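Catechol O-methyltransferase (PDB 7CVU) methylates one hydroxyl of catechol-like compounds with S-adenosyl-L-methionine in a divalent-metal-dependent reaction, most active with magnesium, without regiospecificity. Local coordinates at residues F137-K142 and V163-I168; E147-A152 and A191-N196; N29-A34 and P92-V97; V41-G46 and A68-I73. All coordinates share one frame; numbering follows the deposited sequence.

Interaction 1. Residues F137-K142 and V163-I168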
# COMPACT_ATOMS: atom_id res chain seq x y z
N PHE C 137 5.96 6.68 10.17
CA PHE C 137 6.49 5.33 9.91
C PHE C 137 7.15 4.79 11.17
O PHE C 137 8.09 5.39 11.65
CB PHE C 137 7.55 5.32 8.81
CG PHE C 137 8.03 3.93 8.47
CD1 PHE C 137 7.17 3.01 7.94
CD2 PHE C 137 9.35 3.55 8.66
CE1 PHE C 137 7.58 1.70 7.71
CE2 PHE C 137 9.78 2.28 8.32
CZ PHE C 137 8.90 1.35 7.84
N ILE C 138 6.60 3.72 11.72
CA ILE C 138 7.13 3.07 12.95
C ILE C 138 7.81 1.75 12.57
O ILE C 138 7.16 0.87 12.03
CB ILE C 138 6.00 2.85 13.96
CG1 ILE C 138 5.29 4.16 14.35
CG2 ILE C 138 6.55 2.11 15.17
CD1 ILE C 138 3.96 3.97 14.96
N ASP C 139 9.13 1.67 12.77
CA ASP C 139 9.90 0.42 12.69
C ASP C 139 10.94 0.40 13.80
O ASP C 139 12.15 0.37 13.49
CB ASP C 139 10.66 0.29 11.38
CG ASP C 139 11.11 -1.14 11.14
OD1 ASP C 139 10.58 -2.04 11.79
OD2 ASP C 139 12.00 -1.32 10.30
N ALA C 140 10.52 0.49 15.05
CA ALA C 140 11.46 0.50 16.19
C ALA C 140 11.20 -0.79 16.98
O ALA C 140 10.64 -1.78 16.39
CB ALA C 140 11.26 1.74 17.01
N ASP C 141 11.53 -0.82 18.27
CA ASP C 141 11.30 -2.03 19.11
C ASP C 141 9.79 -2.23 19.25
O ASP C 141 9.07 -1.22 19.30
CB ASP C 141 12.02 -1.94 20.46
CG ASP C 141 11.66 -0.72 21.30
OD1 ASP C 141 11.53 0.41 20.71
OD2 ASP C 141 11.54 -0.89 22.54
N LYS C 142 9.34 -3.49 19.29
CA LYS C 142 7.92 -3.87 19.17
C LYS C 142 7.22 -3.80 20.53
O LYS C 142 6.03 -3.46 20.57
CB LYS C 142 7.77 -5.27 18.55
CG LYS C 142 8.38 -5.46 17.17
CD LYS C 142 8.18 -4.30 16.22
CE LYS C 142 8.84 -4.47 14.87
NZ LYS C 142 10.01 -3.60 14.73
N VAL C 163 2.00 4.09 9.35
CA VAL C 163 2.54 2.80 8.87
C VAL C 163 3.40 2.24 9.98
O VAL C 163 4.27 2.96 10.46
CB VAL C 163 3.34 2.97 7.56
CG1 VAL C 163 3.93 1.63 7.09
CG2 VAL C 163 2.52 3.66 6.49
N ALA C 164 3.12 1.01 10.42
CA ALA C 164 3.90 0.25 11.42
C ALA C 164 4.44 -1.03 10.79
O ALA C 164 3.64 -1.83 10.27
CB ALA C 164 3.04 -0.08 12.61
N ASP C 165 5.76 -1.18 10.73
CA ASP C 165 6.36 -2.32 10.00
C ASP C 165 6.56 -3.51 10.93
O ASP C 165 6.74 -3.31 12.17
CB ASP C 165 7.73 -1.96 9.42
CG ASP C 165 8.16 -2.84 8.27
OD1 ASP C 165 7.30 -3.44 7.63
OD2 ASP C 165 9.37 -2.94 8.00
N ASN C 166 6.48 -4.70 10.34
CA ASN C 166 6.94 -5.98 10.90
C ASN C 166 6.05 -6.39 12.09
O ASN C 166 6.61 -6.64 13.18
CB ASN C 166 8.40 -5.88 11.31
CG ASN C 166 9.10 -7.21 11.28
OD1 ASN C 166 8.47 -8.27 11.10
ND2 ASN C 166 10.41 -7.14 11.51
N VAL C 167 4.74 -6.43 11.86
CA VAL C 167 3.73 -6.67 12.93
C VAL C 167 3.21 -8.11 12.91
O VAL C 167 2.31 -8.40 13.73
CB VAL C 167 2.58 -5.64 12.90
CG1 VAL C 167 3.17 -4.25 13.15
CG2 VAL C 167 1.74 -5.69 11.64
N ILE C 168 3.70 -8.99 12.02
CA ILE C 168 3.19 -10.40 12.01
C ILE C 168 4.31 -11.37 12.44
O ILE C 168 3.96 -12.54 12.74
CB ILE C 168 2.55 -10.81 10.67
CG1 ILE C 168 3.59 -10.81 9.55
CG2 ILE C 168 1.32 -9.96 10.34
CD1 ILE C 168 3.06 -11.42 8.22

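Interaction 2. Residues E147-A152 and A191-N196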
# COMPACT_ATOMS: atom_id res chain seq x y z
N GLU C 147 2.12 2.00 22.71
CA GLU C 147 2.26 3.36 23.28
C GLU C 147 2.80 4.27 22.18
O GLU C 147 2.37 5.43 22.11
CB GLU C 147 3.08 3.38 24.56
CG GLU C 147 2.29 2.88 25.78
CD GLU C 147 1.08 3.71 26.24
OE1 GLU C 147 -0.04 3.16 26.29
OE2 GLU C 147 1.24 4.93 26.53
N TYR C 148 3.69 3.77 21.34
CA TYR C 148 4.21 4.60 20.22
C TYR C 148 3.01 5.06 19.36
O TYR C 148 2.94 6.25 18.95
CB TYR C 148 5.15 3.83 19.32
CG TYR C 148 6.47 3.46 19.91
CD1 TYR C 148 7.06 4.20 20.93
CD2 TYR C 148 7.18 2.37 19.42
CE1 TYR C 148 8.31 3.88 21.43
CE2 TYR C 148 8.43 2.02 19.94
CZ TYR C 148 9.00 2.79 20.94
OH TYR C 148 10.24 2.48 21.45
N PHE C 149 2.07 4.17 19.13
CA PHE C 149 0.84 4.49 18.35
C PHE C 149 0.03 5.57 19.05
O PHE C 149 -0.45 6.52 18.37
CB PHE C 149 -0.04 3.27 18.10
CG PHE C 149 -1.00 3.44 16.93
CD1 PHE C 149 -0.53 3.29 15.64
CD2 PHE C 149 -2.34 3.74 17.11
CE1 PHE C 149 -1.38 3.37 14.55
CE2 PHE C 149 -3.18 3.86 16.02
CZ PHE C 149 -2.70 3.68 14.74
N GLN C 150 -0.15 5.47 20.36
CA GLN C 150 -0.97 6.47 21.09
C GLN C 150 -0.32 7.85 20.93
O GLN C 150 -1.05 8.83 20.73
CB GLN C 150 -1.21 6.02 22.52
CG GLN C 150 -1.98 4.71 22.60
CD GLN C 150 -3.33 4.74 21.91
OE1 GLN C 150 -4.04 5.74 21.93
NE2 GLN C 150 -3.72 3.61 21.33
N TRP C 151 1.01 7.94 21.07
CA TRP C 151 1.72 9.23 20.87
C TRP C 151 1.59 9.68 19.41
O TRP C 151 1.44 10.91 19.18
CB TRP C 151 3.18 9.13 21.31
CG TRP C 151 3.31 9.14 22.80
CD1 TRP C 151 3.62 8.08 23.61
CD2 TRP C 151 3.01 10.25 23.67
NE1 TRP C 151 3.56 8.47 24.93
CE2 TRP C 151 3.21 9.81 24.99
CE3 TRP C 151 2.60 11.57 23.45
CZ2 TRP C 151 3.04 10.67 26.08
CZ3 TRP C 151 2.43 12.42 24.53
CH2 TRP C 151 2.64 11.96 25.83
N ALA C 152 1.71 8.76 18.46
CA ALA C 152 1.60 9.09 17.02
C ALA C 152 0.22 9.73 16.78
O ALA C 152 0.15 10.76 16.10
CB ALA C 152 1.81 7.87 16.16
N ALA C 191 -4.20 -6.08 18.10
CA ALA C 191 -5.46 -6.09 18.86
C ALA C 191 -5.93 -4.64 19.04
O ALA C 191 -7.15 -4.38 18.93
CB ALA C 191 -5.31 -6.80 20.18
N MET C 192 -5.01 -3.77 19.42
CA MET C 192 -5.29 -2.33 19.60
C MET C 192 -5.90 -1.80 18.30
O MET C 192 -6.96 -1.14 18.35
CB MET C 192 -4.00 -1.60 19.97
CG MET C 192 -4.23 -0.12 20.16
SD MET C 192 -4.20 0.82 18.65
CE MET C 192 -2.57 0.45 18.01
N LEU C 193 -5.28 -2.06 17.12
CA LEU C 193 -5.87 -1.58 15.84
C LEU C 193 -7.30 -2.10 15.66
O LEU C 193 -8.15 -1.34 15.23
CB LEU C 193 -5.03 -2.05 14.65
CG LEU C 193 -3.72 -1.33 14.40
CD1 LEU C 193 -3.09 -1.85 13.11
CD2 LEU C 193 -3.90 0.18 14.28
N GLY C 194 -7.55 -3.37 15.94
CA GLY C 194 -8.89 -3.98 15.82
C GLY C 194 -9.92 -3.30 16.70
O GLY C 194 -11.11 -3.37 16.40
N ALA C 195 -9.48 -2.69 17.79
CA ALA C 195 -10.37 -2.08 18.80
C ALA C 195 -10.40 -0.55 18.65
O ALA C 195 -11.26 0.07 19.28
CB ALA C 195 -9.90 -2.45 20.16
N ASN C 196 -9.52 0.03 17.85
CA ASN C 196 -9.31 1.49 17.87
C ASN C 196 -10.29 2.20 16.92
O ASN C 196 -10.09 2.15 15.69
CB ASN C 196 -7.85 1.82 17.57
CG ASN C 196 -7.55 3.26 17.89
OD1 ASN C 196 -8.37 4.12 17.57
ND2 ASN C 196 -6.45 3.53 18.57

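Interaction 3. Residues N29-A34 and P92-V97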
# COMPACT_ATOMS: atom_id res chain seq x y z
N ASN C 29 25.69 -0.16 2.92
CA ASN C 29 27.07 -0.64 3.18
C ASN C 29 27.66 -0.01 4.45
O ASN C 29 28.68 -0.55 4.94
CB ASN C 29 27.98 -0.33 2.01
CG ASN C 29 27.58 -1.04 0.73
OD1 ASN C 29 26.85 -2.03 0.75
ND2 ASN C 29 28.06 -0.52 -0.38
N SER C 30 27.10 1.11 4.92
CA SER C 30 27.63 1.95 6.04
C SER C 30 27.63 1.16 7.36
O SER C 30 28.48 1.43 8.21
CB SER C 30 26.81 3.21 6.18
OG SER C 30 25.50 2.92 6.65
N LEU C 31 26.70 0.25 7.57
CA LEU C 31 26.62 -0.43 8.88
C LEU C 31 27.86 -1.33 9.01
O LEU C 31 28.62 -1.14 9.97
CB LEU C 31 25.30 -1.19 9.00
CG LEU C 31 24.07 -0.31 9.22
CD1 LEU C 31 22.80 -1.14 9.16
CD2 LEU C 31 24.15 0.45 10.54
N ALA C 32 28.11 -2.19 8.02
CA ALA C 32 29.29 -3.09 7.97
C ALA C 32 30.57 -2.25 8.04
O ALA C 32 31.49 -2.67 8.77
CB ALA C 32 29.24 -3.96 6.73
N GLU C 33 30.63 -1.12 7.33
CA GLU C 33 31.85 -0.26 7.18
C GLU C 33 32.20 0.44 8.50
O GLU C 33 33.40 0.64 8.73
CB GLU C 33 31.68 0.77 6.06
CG GLU C 33 31.96 0.22 4.68
CD GLU C 33 32.07 1.28 3.59
OE1 GLU C 33 32.86 2.23 3.78
OE2 GLU C 33 31.38 1.15 2.56
N ALA C 34 31.22 0.84 9.31
CA ALA C 34 31.44 1.48 10.63
C ALA C 34 31.56 0.41 11.74
O ALA C 34 31.55 0.77 12.93
CB ALA C 34 30.34 2.46 10.92
N PRO C 92 23.47 6.60 19.60
CA PRO C 92 24.22 7.69 18.99
C PRO C 92 25.17 7.27 17.87
O PRO C 92 25.37 8.09 16.98
CB PRO C 92 25.12 8.27 20.09
CG PRO C 92 24.59 7.68 21.39
CD PRO C 92 23.68 6.52 21.06
N LYS C 93 25.74 6.07 17.93
CA LYS C 93 26.67 5.66 16.84
C LYS C 93 25.83 5.48 15.56
O LYS C 93 26.29 5.86 14.49
CB LYS C 93 27.52 4.41 17.13
CG LYS C 93 28.63 4.25 16.10
CD LYS C 93 29.79 3.29 16.41
CE LYS C 93 30.66 3.16 15.16
NZ LYS C 93 31.70 2.11 15.27
N HIS C 94 24.64 4.93 15.68
CA HIS C 94 23.72 4.71 14.52
C HIS C 94 23.25 6.07 14.02
O HIS C 94 23.25 6.29 12.78
CB HIS C 94 22.54 3.80 14.89
CG HIS C 94 22.81 2.35 14.75
ND1 HIS C 94 23.37 1.61 15.77
CD2 HIS C 94 22.57 1.49 13.73
CE1 HIS C 94 23.46 0.34 15.39
NE2 HIS C 94 22.99 0.25 14.14
N ALA C 95 22.93 6.98 14.93
CA ALA C 95 22.48 8.33 14.52
C ALA C 95 23.62 9.04 13.75
O ALA C 95 23.32 9.72 12.78
CB ALA C 95 22.01 9.12 15.71
N ALA C 96 24.88 8.90 14.19
CA ALA C 96 26.05 9.50 13.50
C ALA C 96 26.16 8.92 12.07
O ALA C 96 26.43 9.72 11.12
CB ALA C 96 27.32 9.23 14.28
N VAL C 97 26.02 7.60 11.92
CA VAL C 97 26.07 6.89 10.60
C VAL C 97 24.91 7.42 9.75
O VAL C 97 25.16 7.84 8.54
CB VAL C 97 26.07 5.36 10.74
CG1 VAL C 97 25.77 4.66 9.42
CG2 VAL C 97 27.38 4.81 11.33

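Interaction 4. Residues V41-G46 and A68-I73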
# COMPACT_ATOMS: atom_id res chain seq x y z
N VAL C 41 18.02 -4.60 3.93
CA VAL C 41 17.12 -3.50 3.47
C VAL C 41 16.43 -3.92 2.17
O VAL C 41 16.82 -4.90 1.51
CB VAL C 41 17.76 -2.10 3.33
CG1 VAL C 41 18.06 -1.47 4.70
CG2 VAL C 41 18.95 -2.09 2.39
N SER C 42 15.37 -3.20 1.88
CA SER C 42 14.43 -3.52 0.80
C SER C 42 14.18 -2.27 -0.03
O SER C 42 13.38 -1.42 0.40
CB SER C 42 13.16 -4.03 1.38
OG SER C 42 12.20 -4.26 0.37
N PRO C 43 14.80 -2.11 -1.22
CA PRO C 43 14.47 -0.98 -2.09
C PRO C 43 12.99 -1.00 -2.46
O PRO C 43 12.42 0.05 -2.60
CB PRO C 43 15.37 -1.16 -3.33
CG PRO C 43 15.90 -2.57 -3.23
CD PRO C 43 15.94 -2.87 -1.76
N ASN C 44 12.38 -2.17 -2.62
CA ASN C 44 10.95 -2.16 -3.00
C ASN C 44 10.12 -1.66 -1.83
O ASN C 44 9.12 -0.94 -2.07
CB ASN C 44 10.46 -3.54 -3.48
CG ASN C 44 11.06 -3.95 -4.82
OD1 ASN C 44 11.25 -3.12 -5.72
ND2 ASN C 44 11.42 -5.23 -4.92
N GLN C 45 10.48 -2.00 -0.60
CA GLN C 45 9.75 -1.38 0.55
C GLN C 45 10.00 0.14 0.58
O GLN C 45 9.03 0.91 0.76
CB GLN C 45 10.14 -1.99 1.89
CG GLN C 45 9.23 -1.50 3.01
CD GLN C 45 9.74 -1.85 4.37
OE1 GLN C 45 10.86 -1.46 4.76
NE2 GLN C 45 8.93 -2.57 5.14
N GLY C 46 11.22 0.60 0.33
CA GLY C 46 11.51 2.04 0.27
C GLY C 46 10.68 2.75 -0.79
O GLY C 46 10.18 3.80 -0.51
N ALA C 68 20.33 3.26 9.85
CA ALA C 68 21.35 4.01 9.11
C ALA C 68 20.70 4.96 8.11
O ALA C 68 21.39 5.57 7.28
CB ALA C 68 22.32 3.04 8.48
N GLY C 69 19.38 5.19 8.22
CA GLY C 69 18.76 6.22 7.40
C GLY C 69 18.28 5.73 6.04
O GLY C 69 17.88 6.58 5.27
N TYR C 70 18.28 4.42 5.78
CA TYR C 70 17.87 3.87 4.46
C TYR C 70 16.40 4.27 4.14
O TYR C 70 16.18 4.92 3.12
CB TYR C 70 18.14 2.38 4.41
CG TYR C 70 17.83 1.78 3.06
CD1 TYR C 70 16.56 1.36 2.73
CD2 TYR C 70 18.82 1.66 2.11
CE1 TYR C 70 16.28 0.88 1.47
CE2 TYR C 70 18.56 1.18 0.85
CZ TYR C 70 17.27 0.86 0.50
OH TYR C 70 17.00 0.30 -0.72
N SER C 71 15.43 3.94 5.00
CA SER C 71 14.02 4.32 4.76
C SER C 71 13.90 5.84 4.83
O SER C 71 13.03 6.42 4.13
CB SER C 71 13.12 3.63 5.76
OG SER C 71 13.24 2.22 5.59
N THR C 72 14.70 6.47 5.68
CA THR C 72 14.66 7.94 5.85
C THR C 72 14.89 8.64 4.50
O THR C 72 14.16 9.63 4.14
CB THR C 72 15.72 8.43 6.84
OG1 THR C 72 15.87 7.52 7.94
CG2 THR C 72 15.36 9.83 7.31
N ILE C 73 15.89 8.16 3.78
CA ILE C 73 16.27 8.69 2.44
C ILE C 73 15.08 8.52 1.46
O ILE C 73 14.68 9.50 0.84
CB ILE C 73 17.57 8.05 1.94
CG1 ILE C 73 18.74 8.55 2.77
CG2 ILE C 73 17.72 8.40 0.46
CD1 ILE C 73 20.05 7.81 2.61
O HOH W 1 12.72 0.46 3.53

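Interaction 1. Residues F137-K142 and V163-I168
Both Phe137 and Val163 send a branch opposite the backbone N, CG in the phenylalanine (chi1 -176°) and CG1 in the valine (chi1 178°), and these branches meet on one face of the sheet. There the valine methyl lies at the ring edge, with Phe137 CD1 3.6 Å from Val163 CG1. The strands are neighbours in the beta-alpha-beta unit of a Rossmann-like methyltransferase, linked through helix 145-154. Their parallel pairing rests on two nearly straight backbone bonds, Ile138 N to Val163 O at 2.8 Å and Asp165 N to Ile138 O, also 2.8 Å. Ile138 and Ala164 pack on the other face.

Near the C-terminal ends of the strands, Asp139, Asp165 and Asn166 bind magnesium. Asp165 CB rests 3.8 Å from Phe137 CZ, while its OD2 is drawn into a salt bridge with Lys210, which would partly offset the crowding of two acids. Lys142 bends back so that NZ bonds Ala140 O and forms a weak salt bridge with Asp139 OD1 at 3.4 Å, while CE lies 3.5 Å from Asn166 O. The carboxylates of Asp139 and Asp165 extend alongside each other, planes 65° apart, and Asp139 OD2 stands 3.9 Å from Asp165 OD2.

Interaction 2. Residues E147-A152 and A191-N196
Phe149 receives the methyl end of Met192 over one ring face, CE coming within 3.4 Å of Phe149 CD2. The sulfur follows obliquely, with Met192 SD 4.6 Å from the centroid of the Phe149 ring, a Met-aromatic contact. Two bends in the methionine, at chi2 (-84°) and chi3, fold CE back onto the ring. Leu193 stands roughly perpendicular to the phenylalanine and brings CD2 to 3.7 Å from Phe149 CZ, whereas Asn196 ND2 lies at the ring edge.

Further out, polar groups meet the methionine. Asn196 ND2 donates a weak bond to Met192 SD at 3.5 Å, and its OD1 accepts from Ala198 N just beyond the helix. Gln150 and Met192 run antiparallel past one another, Gln150 NE2 3.9 Å from Met192 SD. With an alanine at Phe149, Met192 CE and Leu193 CD2 would probably lose their shared ring surface and the thioether would be freer to turn.

Beneath the contact Phe149 touches Ile162 and Ala218, and Leu193 touches Ala216 and Leu17 of the second subunit. The axes of segments 147-152 and 191-195 approach to 11.7 Å with 40° between their directions, joining helices 145-154 and 181-195 in the helix layer over the central sheet of this alpha/beta methyltransferase.

Interaction 3. Residues N29-A34 and P92-V97
Ser30 OG is gripped by two hydrogen bonds, with Ala27 O one turn back in its own helix and with Asn101 ND2 of helix 92-104, and it also presses on Val97, whose CG1 lies 3.3 Å away. The serine torsion (chi1 69°) places OG between the backbone N and the carbonyl carbon, close to its own helix and still facing the valine. Val97 straddles the gap with both methyls. While CG1 meets the serine, CG2 reaches the end of helix 22-33 and rests 3.8 Å from Ala34 CB.

That helix end also carries the direct polar link between the segments. Lys93 stretches out fully beyond CG and gives NZ to Ala34 O at 2.7 Å, approaching nearly along the C=O axis (167° at the oxygen). The carbonyl so bonded belongs to the first residue after the helix, and this positive charge near a helix C-terminus would be expected to suit the local dipole.

On the inner side Leu31 meets His94 almost perpendicularly, CD2 sitting 3.7 Å from His94 CD2 and 3.8 Å from His94 NE2. The other ring nitrogen, ND1, bonds Asp91 OD2, which fixes the rotation of the imidazole.

His94 binds S-adenosyl-L-methionine, as does nearby Glu89 at the end of strand 84-89. An N-terminal helix is thus fastened beside the cofactor pocket of a Rossmann-like fold.

Interaction 4. Residues V41-G46 and A68-I73
Tyr70 faces Val41 from the first turn of helix 70-76, directly after the N-cap residue Gly69. That glycine has a positive phi (88°), and a CB there would jam against the carbonyl O of Ala68, an instance of backbone shape dictating the residue.

Tyr70 comes next and carries most of the contact. Its CG lies anti to the backbone N (chi1 -176°), carrying the ring across to Val41 and Pro43. Val41 lays its methyls on one ring face: CG2 stands over the centre, 3.7 Å from the Tyr70 centroid and 13° off the normal, a CH-pi contact, and CG1 covers the root of the ring, 3.6 Å from Tyr70 CG. Ser42 O lies at the edge, near the ring plane. At the far end Tyr70 OH nestles against the start of the other helix, 3.1 Å from Pro43 CA, and is hydrogen-bonded to Glu20. With an alanine at Tyr70, Val41 would probably be left without the ring face it covers and Glu20 without its phenol partner.

Ser71 then turns to the polar side. A water joins it to the opposite helix, 2.8 Å from Ser71 OG and donating to Gln45 OE1 at 2.9 Å. Gln45 NE2 bonds Asp165, so both ends of this amide are engaged. Gln45 N donates to Ser42 OG at 3.0 Å, the capping bond of helix 43-55.

Val41 and Ser71 both bind S-adenosyl-L-methionine, and the segment from Ala68 to Ile73 continues the loop of Gly65 and Leu67. Such a loop between first strand and following helix is the cofactor-binding hallmark of class I methyltransferases.

How the interactions relate
Interactions 1 and 4 hold metal- and cofactor-binding residues, and interaction 3 reaches the cofactor site through His94. Interaction 2 joins two helices packed on the sheet, its side chains about 11 Å from those of Asp165 and Ala118. The metal end in interaction 1 is tied to interaction 4 by a probable hydrogen bond, Asp165 OD2 to Gln45 NE2 at 2.9 Å. Interaction 4 is nested in the loop closed by interaction 3, and they touch at Ala68 of interaction 4, whose CB lies 3.8 Å from Leu31 CD2. Asp141 OD1 and Tyr148 OH, 2.5 Å apart, probably bond interaction 1 to the helix of interaction 2. Interactions 2 and 3, their centres about 31 Å apart, mark opposite sides of the chain's centre.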